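Long-range contacts in pullulanase (Klebsiella oxytoca, PDB 2YOC), which hydrolyses the alpha-1,6-glucosidic linkages of pullulan and related alpha-dextrins, and is a glycosyl hydrolase exported by a type 2 secretion system: residues A165-V170 with S262-Q267; R187-H192 with D206-L211; S194-D199 with E248-A253. One frame throughout, in Å; residues are numbered along the deposited sequence.

All three contacts lie in the part of the chain assigned to the pullulanase N2 domain, an E-set-like module remote from the centre of the chain, and all three reach one mixed beta sheet. Strands 185-191, 248-254, 260-267 and 167-169 follow one another across it. Interaction 1 joins the last two, interaction 2 lays residues 206-211 along the edge strand 185-191, and interaction 3 sets loop 194-199 over strand 248-254. Centres of interactions 2 and 3 are about 7 Å apart, and both are 11 to 12 Å from that of interaction 1. In sequence, 165-170 and 262-267 bracket the rest, while interactions 2 and 3 interleave, so parts of the chain far apart in sequence come together on one sheet.

Interaction 1 (A165-V170 with S262-Q267); sequences AEAHWV and SATQVQ
Thr264 OG1 has two firm partners: Glu166 N donates to it over 2.9 Å in an almost straight bond (174°), and the hydroxyl is also hydrogen-bonded to Ala163 O. Threonine suits the place because its methyl, CG2, packs 3.9 Å from Ala167 CB while its oxygen serves the backbone. OG1 is anti to the backbone N (chi1 -158°), which aims it at the chain before strand 167-169, and the Glu166 and Thr264 side chains cross at about a right angle. Farther along, Gln267 works as a donor: its NE2 gives a 2.9 Å bond in the carbonyl plane of Ala165 O, and Asn620 O is a second acceptor. His168 runs alongside Gln267, the ring turned 41° from the amide, and His168 NE2 bonds to Glu621 O. The backbones form two parallel bridges, Ala167 with Val266 and His168 with Gln267, through Gln267 N to Ala167 O and Trp169 N to Gln267 O. Val266, branched at CB as suits a strand, sets CG1 3.8 Å from Trp169 CB. One water bridges Trp169 O and Gln267 O. Strand 260-267 lies between 248-254 and 167-169, with strand 174-176 next beyond; Ala167 and Val266 both touch Leu175, and Trp169 packs on helix 241-244.

Interaction 2 (R187-H192 with D206-L211); sequences RLYYSH and DRYLKL
Arg187 lays its guanidinium flat on the Tyr208 ring, the planes 11° apart and the centres 4.1 Å apart, an off-centre cation-pi stack. The extended arginine chain also brings CD over the ring, 3.5 Å from Tyr208 CD2. Tyr208 CB in turn sits over the centre of the Tyr189 ring, 3.5 Å from its centroid, a close CH-pi contact; the two tyrosines point the same way with their rings oblique. Further along, Arg207 CB lies over the face of the Tyr190 ring, 3.3 Å from CZ. Long aromatic and arginine side chains suit this edge, for their flat groups and aliphatic stems stack on one another.

Tyr189 OH accepts a 2.8 Å bond from Arg187 NH1 in the guanidinium plane, which helps fix that group's rotation. In the second shell, Val21 O takes NH2 and Asp20 holds Tyr208 OH. Leu188 N to Leu209 O (2.9 Å) and Tyr190 N to Arg207 O (3.0 Å) pin the backbones; Leu209 N also bonds to Leu188 O. Leu188 CB and Leu211 CD1 add an apolar contact. Roughly antiparallel, though with just a single bridge, Arg187 to Lys210, the arrangement is that of a loop augmenting an edge strand in the E-set-like N2 domain.

Interaction 3 (S194-D199 with E248-A253); sequences SKVAAD and ETVAIA
Val196 N donates to Glu248 OE2 in the single hydrogen bond between residues 194-199 and 248-253, 3.0 Å long and fairly straight at 164°. The amide comes from above the carboxylate plane, 51° out of it. In Glu248, CG is anti to the backbone N (chi1 -171°), and the extended chain beyond it takes the carboxylate to the backbone of residues 195-196. Glutamate fits here, being long enough to span that gap and to bring two acceptor oxygens with it.

The ionic partner is Arg357, whose NH2 forms a salt bridge with the same OE2 and a weak hydrogen bond with Val196 O. Tyr352 OH makes a weak bond to OE1, so both carboxylate oxygens have partners.

Apolar contacts centre on Val196, which is buried and points at the strand. Its CB lies 3.8 Å from Val250 CG2, and the two valines pass one another, pointing opposite ways; more loosely, CG1 stands 4.3 Å from Ile252 CD1. Compact branched side chains suit this face, where Val196 also meets Tyr189.

Van der Waals contact from Lys195 completes the set: its CA is 3.7 Å from Glu248 OE2, and its CG 4.0 Å from OE1, the aliphatic base of the chain lying against the carboxylate and crossing it obliquely.

The chemistry implies a buried carboxylate met by a backbone N-H, an arginine and, weakly, Tyr352 OH, which would probably favour its charged form, with Val196 packing beside it on Val250; Arg357 thereby ties loop and strand to a neighbouring part of the chain.

Interaction 1 (A165-V170 with S262-Q267)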
loop_
_atom_site.group_PDB
_atom_site.type_symbol
_atom_site.label_atom_id
_atom_site.label_comp_id
_atom_site.label_asym_id
_atom_site.label_seq_id
_atom_site.Cartn_x
_atom_site.Cartn_y
_atom_site.Cartn_z
ATOM N N ALA B 165 -44.727 -11.066 -13.306
ATOM C CA ALA B 165 -45.263 -10.151 -12.300
ATOM C C ALA B 165 -44.386 -8.889 -12.277
ATOM O O ALA B 165 -43.717 -8.586 -11.285
ATOM C CB ALA B 165 -45.269 -10.827 -10.948
ATOM N N GLU B 166 -44.363 -8.184 -13.418
ATOM C CA GLU B 166 -43.518 -7.027 -13.683
ATOM C C GLU B 166 -43.903 -5.768 -12.948
ATOM O O GLU B 166 -43.020 -4.965 -12.668
ATOM C CB GLU B 166 -43.450 -6.743 -15.200
ATOM C CG GLU B 166 -42.899 -7.874 -16.060
ATOM C CD GLU B 166 -43.180 -7.694 -17.540
ATOM O OE1 GLU B 166 -43.041 -6.555 -18.046
ATOM O OE2 GLU B 166 -43.573 -8.692 -18.188
ATOM N N ALA B 167 -45.205 -5.569 -12.672
ATOM C CA ALA B 167 -45.753 -4.374 -12.005
ATOM C C ALA B 167 -45.744 -4.447 -10.453
ATOM O O ALA B 167 -45.794 -5.532 -9.858
ATOM C CB ALA B 167 -47.152 -4.053 -12.539
ATOM N N HIS B 168 -45.656 -3.271 -9.812
ATOM C CA HIS B 168 -45.506 -3.142 -8.372
ATOM C C HIS B 168 -46.417 -2.083 -7.784
ATOM O O HIS B 168 -46.164 -0.883 -7.946
ATOM C CB HIS B 168 -44.025 -2.777 -8.042
ATOM C CG HIS B 168 -43.040 -3.869 -8.325
ATOM N ND1 HIS B 168 -42.293 -4.427 -7.325
ATOM C CD2 HIS B 168 -42.714 -4.468 -9.500
ATOM C CE1 HIS B 168 -41.545 -5.354 -7.908
ATOM N NE2 HIS B 168 -41.781 -5.423 -9.215
ATOM N N TRP B 169 -47.461 -2.507 -7.061
ATOM C CA TRP B 169 -48.326 -1.547 -6.377
ATOM C C TRP B 169 -47.616 -1.259 -5.020
ATOM O O TRP B 169 -47.671 -2.047 -4.074
ATOM C CB TRP B 169 -49.724 -2.135 -6.226
ATOM C CG TRP B 169 -50.811 -1.150 -5.892
ATOM C CD1 TRP B 169 -50.677 0.176 -5.586
ATOM C CD2 TRP B 169 -52.216 -1.444 -5.806
ATOM N NE1 TRP B 169 -51.915 0.727 -5.311
ATOM C CE2 TRP B 169 -52.877 -0.243 -5.458
ATOM C CE3 TRP B 169 -52.982 -2.601 -6.019
ATOM C CZ2 TRP B 169 -54.259 -0.177 -5.294
ATOM C CZ3 TRP B 169 -54.352 -2.523 -5.879
ATOM C CH2 TRP B 169 -54.973 -1.333 -5.491
ATOM N N VAL B 170 -46.853 -0.186 -4.998
ATOM C CA VAL B 170 -45.996 0.223 -3.895
ATOM C C VAL B 170 -46.623 1.119 -2.819
ATOM O O VAL B 170 -46.100 1.212 -1.709
ATOM C CB VAL B 170 -44.672 0.767 -4.433
ATOM C CG1 VAL B 170 -43.928 -0.342 -5.159
ATOM C CG2 VAL B 170 -44.908 1.969 -5.352
ATOM N N SER B 262 -48.537 -5.582 -23.640
ATOM C CA SER B 262 -48.179 -6.338 -22.439
ATOM C C SER B 262 -49.309 -6.399 -21.406
ATOM O O SER B 262 -50.069 -5.439 -21.230
ATOM C CB SER B 262 -46.937 -5.715 -21.795
ATOM O OG SER B 262 -46.036 -6.696 -21.303
ATOM N N ALA B 263 -49.377 -7.541 -20.714
ATOM C CA ALA B 263 -50.293 -7.852 -19.620
ATOM C C ALA B 263 -49.464 -8.637 -18.588
ATOM O O ALA B 263 -48.892 -9.680 -18.919
ATOM C CB ALA B 263 -51.466 -8.684 -20.128
ATOM N N THR B 264 -49.335 -8.095 -17.368
ATOM C CA THR B 264 -48.523 -8.696 -16.297
ATOM C C THR B 264 -49.261 -8.681 -14.951
ATOM O O THR B 264 -50.128 -7.827 -14.730
ATOM C CB THR B 264 -47.136 -7.990 -16.223
ATOM O OG1 THR B 264 -46.174 -8.836 -15.586
ATOM C CG2 THR B 264 -47.192 -6.619 -15.539
ATOM N N GLN B 265 -48.893 -9.610 -14.042
ATOM C CA GLN B 265 -49.461 -9.682 -12.695
ATOM C C GLN B 265 -48.838 -8.581 -11.829
ATOM O O GLN B 265 -47.787 -8.027 -12.185
ATOM C CB GLN B 265 -49.267 -11.066 -12.065
ATOM C CG GLN B 265 -50.064 -12.177 -12.731
ATOM C CD GLN B 265 -50.271 -13.353 -11.802
ATOM O OE1 GLN B 265 -49.640 -14.420 -11.923
ATOM N NE2 GLN B 265 -51.183 -13.194 -10.845
ATOM N N VAL B 266 -49.510 -8.221 -10.720
ATOM C CA VAL B 266 -49.050 -7.127 -9.857
ATOM C C VAL B 266 -48.585 -7.621 -8.485
ATOM O O VAL B 266 -49.288 -8.387 -7.817
ATOM C CB VAL B 266 -50.142 -6.016 -9.740
ATOM C CG1 VAL B 266 -49.635 -4.798 -8.967
ATOM C CG2 VAL B 266 -50.678 -5.601 -11.106
ATOM N N GLN B 267 -47.414 -7.151 -8.069
ATOM C CA GLN B 267 -46.813 -7.390 -6.760
ATOM C C GLN B 267 -47.351 -6.276 -5.841
ATOM O O GLN B 267 -47.089 -5.089 -6.077
ATOM C CB GLN B 267 -45.276 -7.379 -6.874
ATOM C CG GLN B 267 -44.721 -8.664 -7.516
ATOM C CD GLN B 267 -43.209 -8.767 -7.483
ATOM O OE1 GLN B 267 -42.554 -8.676 -6.435
ATOM N NE2 GLN B 267 -42.637 -9.061 -8.628
HETATM O O HOH W 1 -45.303 -3.408 -4.073
#

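Interaction 2 (R187-H192 with D206-L211)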
loop_
_atom_site.group_PDB
_atom_site.type_symbol
_atom_site.label_atom_id
_atom_site.label_comp_id
_atom_site.label_asym_id
_atom_site.label_seq_id
_atom_site.Cartn_x
_atom_site.Cartn_y
_atom_site.Cartn_z
ATOM N N ARG B 187 -53.263 0.677 -18.078
ATOM C CA ARG B 187 -54.414 0.444 -17.199
ATOM C C ARG B 187 -54.220 -0.610 -16.129
ATOM O O ARG B 187 -53.455 -1.563 -16.314
ATOM C CB ARG B 187 -55.631 0.034 -18.029
ATOM C CG ARG B 187 -56.262 1.151 -18.819
ATOM C CD ARG B 187 -57.050 0.551 -19.965
ATOM N NE ARG B 187 -57.657 1.575 -20.807
ATOM C CZ ARG B 187 -58.510 1.318 -21.793
ATOM N NH1 ARG B 187 -58.879 0.066 -22.055
ATOM N NH2 ARG B 187 -58.997 2.308 -22.529
ATOM N N LEU B 188 -55.001 -0.486 -15.046
ATOM C CA LEU B 188 -55.014 -1.501 -14.008
ATOM C C LEU B 188 -56.349 -2.265 -14.037
ATOM O O LEU B 188 -57.333 -1.820 -13.454
ATOM C CB LEU B 188 -54.672 -0.940 -12.614
ATOM C CG LEU B 188 -54.551 -1.951 -11.471
ATOM C CD1 LEU B 188 -53.457 -2.956 -11.735
ATOM C CD2 LEU B 188 -54.307 -1.241 -10.161
ATOM N N TYR B 189 -56.373 -3.392 -14.763
ATOM C CA TYR B 189 -57.535 -4.270 -14.863
ATOM C C TYR B 189 -57.634 -5.096 -13.588
ATOM O O TYR B 189 -56.606 -5.404 -12.976
ATOM C CB TYR B 189 -57.426 -5.187 -16.105
ATOM C CG TYR B 189 -57.770 -4.484 -17.406
ATOM C CD1 TYR B 189 -56.874 -3.594 -18.003
ATOM C CD2 TYR B 189 -59.003 -4.683 -18.024
ATOM C CE1 TYR B 189 -57.198 -2.922 -19.183
ATOM C CE2 TYR B 189 -59.338 -4.021 -19.205
ATOM C CZ TYR B 189 -58.435 -3.134 -19.779
ATOM O OH TYR B 189 -58.770 -2.485 -20.947
ATOM N N TYR B 190 -58.869 -5.443 -13.179
ATOM C CA TYR B 190 -59.132 -6.222 -11.965
ATOM C C TYR B 190 -60.364 -7.129 -12.084
ATOM O O TYR B 190 -61.283 -6.824 -12.835
ATOM C CB TYR B 190 -59.248 -5.292 -10.735
ATOM C CG TYR B 190 -60.334 -4.239 -10.852
ATOM C CD1 TYR B 190 -60.085 -3.016 -11.477
ATOM C CD2 TYR B 190 -61.607 -4.457 -10.327
ATOM C CE1 TYR B 190 -61.086 -2.051 -11.611
ATOM C CE2 TYR B 190 -62.605 -3.481 -10.419
ATOM C CZ TYR B 190 -62.338 -2.280 -11.065
ATOM O OH TYR B 190 -63.312 -1.318 -11.188
ATOM N N SER B 191 -60.366 -8.246 -11.340
ATOM C CA SER B 191 -61.458 -9.220 -11.250
ATOM C C SER B 191 -61.463 -9.834 -9.862
ATOM O O SER B 191 -60.444 -10.380 -9.405
ATOM C CB SER B 191 -61.356 -10.307 -12.317
ATOM O OG SER B 191 -62.451 -11.212 -12.258
ATOM N N HIS B 192 -62.612 -9.709 -9.181
ATOM C CA HIS B 192 -62.759 -10.203 -7.830
ATOM C C HIS B 192 -62.719 -11.714 -7.755
ATOM O O HIS B 192 -61.927 -12.258 -6.971
ATOM C CB HIS B 192 -64.056 -9.665 -7.227
ATOM C CG HIS B 192 -64.339 -10.147 -5.833
ATOM N ND1 HIS B 192 -65.095 -11.291 -5.601
ATOM C CD2 HIS B 192 -63.999 -9.597 -4.642
ATOM C CE1 HIS B 192 -65.160 -11.415 -4.284
ATOM N NE2 HIS B 192 -64.530 -10.411 -3.666
ATOM N N ASP B 206 -63.043 -7.031 -18.567
ATOM C CA ASP B 206 -62.940 -6.848 -17.111
ATOM C C ASP B 206 -62.783 -5.379 -16.769
ATOM O O ASP B 206 -62.190 -4.615 -17.530
ATOM C CB ASP B 206 -61.752 -7.609 -16.508
ATOM C CG ASP B 206 -61.734 -9.097 -16.741
ATOM O OD1 ASP B 206 -62.471 -9.813 -16.026
ATOM O OD2 ASP B 206 -60.812 -9.572 -17.433
ATOM N N ARG B 207 -63.318 -4.982 -15.622
ATOM C CA ARG B 207 -63.259 -3.615 -15.114
ATOM C C ARG B 207 -61.775 -3.150 -15.049
ATOM O O ARG B 207 -60.886 -3.979 -14.861
ATOM C CB ARG B 207 -63.851 -3.608 -13.691
ATOM C CG ARG B 207 -65.368 -3.820 -13.539
ATOM C CD ARG B 207 -66.030 -2.687 -12.750
ATOM N NE ARG B 207 -65.818 -1.385 -13.403
ATOM C CZ ARG B 207 -66.380 -0.235 -13.032
ATOM N NH1 ARG B 207 -67.218 -0.197 -12.000
ATOM N NH2 ARG B 207 -66.107 0.885 -13.691
ATOM N N TYR B 208 -61.504 -1.853 -15.208
ATOM C CA TYR B 208 -60.128 -1.358 -15.119
ATOM C C TYR B 208 -60.104 0.025 -14.523
ATOM O O TYR B 208 -61.164 0.578 -14.239
ATOM C CB TYR B 208 -59.399 -1.375 -16.482
ATOM C CG TYR B 208 -60.078 -0.577 -17.574
ATOM C CD1 TYR B 208 -61.048 -1.156 -18.389
ATOM C CD2 TYR B 208 -59.769 0.766 -17.781
ATOM C CE1 TYR B 208 -61.693 -0.422 -19.381
ATOM C CE2 TYR B 208 -60.393 1.506 -18.789
ATOM C CZ TYR B 208 -61.358 0.909 -19.585
ATOM O OH TYR B 208 -62.011 1.625 -20.568
ATOM N N LEU B 209 -58.892 0.578 -14.336
ATOM C CA LEU B 209 -58.652 1.949 -13.889
ATOM C C LEU B 209 -57.609 2.545 -14.842
ATOM O O LEU B 209 -56.676 1.838 -15.260
ATOM C CB LEU B 209 -58.104 2.034 -12.463
ATOM C CG LEU B 209 -58.776 1.307 -11.305
ATOM C CD1 LEU B 209 -57.966 1.511 -10.050
ATOM C CD2 LEU B 209 -60.193 1.793 -11.064
ATOM N N LYS B 210 -57.755 3.831 -15.182
ATOM C CA LYS B 210 -56.796 4.459 -16.074
ATOM C C LYS B 210 -55.585 4.975 -15.284
ATOM O O LYS B 210 -55.736 5.666 -14.271
ATOM C CB LYS B 210 -57.461 5.534 -16.973
ATOM C CG LYS B 210 -56.531 6.303 -17.936
ATOM C CD LYS B 210 -56.148 5.525 -19.221
ATOM C CE LYS B 210 -54.962 6.130 -19.958
ATOM N NZ LYS B 210 -53.681 5.406 -19.688
ATOM N N LEU B 211 -54.386 4.585 -15.724
ATOM C CA LEU B 211 -53.170 5.034 -15.063
ATOM C C LEU B 211 -52.537 6.198 -15.831
ATOM O O LEU B 211 -52.623 6.250 -17.057
ATOM C CB LEU B 211 -52.182 3.875 -14.824
ATOM C CG LEU B 211 -52.732 2.675 -14.080
ATOM C CD1 LEU B 211 -51.752 1.549 -14.114
ATOM C CD2 LEU B 211 -53.070 3.028 -12.634
#

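Interaction 3 (S194-D199 with E248-A253)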
loop_
_atom_site.group_PDB
_atom_site.type_symbol
_atom_site.label_atom_id
_atom_site.label_comp_id
_atom_site.label_asym_id
_atom_site.label_seq_id
_atom_site.Cartn_x
_atom_site.Cartn_y
_atom_site.Cartn_z
ATOM N N SER B 194 -62.568 -13.965 -10.658
ATOM C CA SER B 194 -62.000 -14.627 -11.840
ATOM C C SER B 194 -60.631 -14.055 -12.222
ATOM O O SER B 194 -60.175 -13.086 -11.614
ATOM C CB SER B 194 -62.955 -14.495 -13.025
ATOM O OG SER B 194 -64.322 -14.444 -12.644
ATOM N N LYS B 195 -59.968 -14.670 -13.222
ATOM C CA LYS B 195 -58.684 -14.187 -13.749
ATOM C C LYS B 195 -58.991 -13.164 -14.819
ATOM O O LYS B 195 -59.982 -13.298 -15.557
ATOM C CB LYS B 195 -57.869 -15.327 -14.403
ATOM C CG LYS B 195 -57.290 -16.363 -13.446
ATOM C CD LYS B 195 -57.207 -17.767 -14.057
ATOM C CE LYS B 195 -58.536 -18.488 -13.869
ATOM N NZ LYS B 195 -58.720 -19.629 -14.806
ATOM N N VAL B 196 -58.152 -12.137 -14.913
ATOM C CA VAL B 196 -58.243 -11.133 -15.961
ATOM C C VAL B 196 -57.739 -11.847 -17.220
ATOM O O VAL B 196 -56.646 -12.416 -17.212
ATOM C CB VAL B 196 -57.427 -9.863 -15.631
ATOM C CG1 VAL B 196 -57.375 -8.911 -16.827
ATOM C CG2 VAL B 196 -57.995 -9.154 -14.408
ATOM N N ALA B 197 -58.591 -11.907 -18.255
ATOM C CA ALA B 197 -58.273 -12.575 -19.506
ATOM C C ALA B 197 -58.969 -11.904 -20.698
ATOM O O ALA B 197 -59.618 -10.856 -20.556
ATOM C CB ALA B 197 -58.647 -14.053 -19.419
ATOM N N ALA B 198 -58.785 -12.503 -21.880
ATOM C CA ALA B 198 -59.403 -12.073 -23.117
ATOM C C ALA B 198 -60.583 -13.026 -23.377
ATOM O O ALA B 198 -60.460 -14.237 -23.141
ATOM C CB ALA B 198 -58.390 -12.150 -24.249
ATOM N N ASP B 199 -61.728 -12.490 -23.848
ATOM C CA ASP B 199 -62.923 -13.300 -24.148
ATOM C C ASP B 199 -62.779 -14.069 -25.486
ATOM O O ASP B 199 -61.681 -14.093 -26.060
ATOM C CB ASP B 199 -64.212 -12.428 -24.100
ATOM C CG ASP B 199 -64.307 -11.274 -25.095
ATOM O OD1 ASP B 199 -63.457 -11.201 -26.018
ATOM O OD2 ASP B 199 -65.261 -10.471 -24.981
ATOM N N GLU B 248 -57.808 -10.354 -8.027
ATOM C CA GLU B 248 -56.739 -10.189 -9.001
ATOM C C GLU B 248 -56.678 -8.754 -9.550
ATOM O O GLU B 248 -57.699 -8.064 -9.610
ATOM C CB GLU B 248 -56.875 -11.204 -10.155
ATOM C CG GLU B 248 -55.665 -11.204 -11.073
ATOM C CD GLU B 248 -55.555 -12.356 -12.043
ATOM O OE1 GLU B 248 -55.239 -13.484 -11.594
ATOM O OE2 GLU B 248 -55.691 -12.109 -13.264
ATOM N N THR B 249 -55.463 -8.309 -9.886
ATOM C CA THR B 249 -55.154 -7.060 -10.567
ATOM C C THR B 249 -54.106 -7.411 -11.623
ATOM O O THR B 249 -53.232 -8.255 -11.388
ATOM C CB THR B 249 -54.630 -5.950 -9.647
ATOM O OG1 THR B 249 -53.441 -6.396 -9.001
ATOM C CG2 THR B 249 -55.665 -5.456 -8.665
ATOM N N VAL B 250 -54.201 -6.786 -12.785
ATOM C CA VAL B 250 -53.275 -7.045 -13.880
ATOM C C VAL B 250 -52.952 -5.698 -14.533
ATOM O O VAL B 250 -53.883 -4.931 -14.841
ATOM C CB VAL B 250 -53.882 -8.066 -14.889
ATOM C CG1 VAL B 250 -53.173 -8.025 -16.230
ATOM C CG2 VAL B 250 -53.871 -9.481 -14.327
ATOM N N ALA B 251 -51.644 -5.409 -14.736
ATOM C CA ALA B 251 -51.241 -4.180 -15.402
ATOM C C ALA B 251 -51.230 -4.389 -16.918
ATOM O O ALA B 251 -50.608 -5.338 -17.417
ATOM C CB ALA B 251 -49.887 -3.746 -14.913
ATOM N N ILE B 252 -51.997 -3.555 -17.642
ATOM C CA ILE B 252 -52.101 -3.681 -19.091
ATOM C C ILE B 252 -51.609 -2.456 -19.854
ATOM O O ILE B 252 -52.012 -1.318 -19.559
ATOM C CB ILE B 252 -53.469 -4.244 -19.599
ATOM C CG1 ILE B 252 -53.768 -5.593 -18.925
ATOM C CG2 ILE B 252 -53.440 -4.406 -21.124
ATOM C CD1 ILE B 252 -55.002 -6.342 -19.346
ATOM N N ALA B 253 -50.719 -2.722 -20.841
ATOM C CA ALA B 253 -50.157 -1.749 -21.777
ATOM C C ALA B 253 -50.668 -2.079 -23.197
ATOM O O ALA B 253 -50.557 -3.224 -23.677
ATOM C CB ALA B 253 -48.628 -1.748 -21.720
#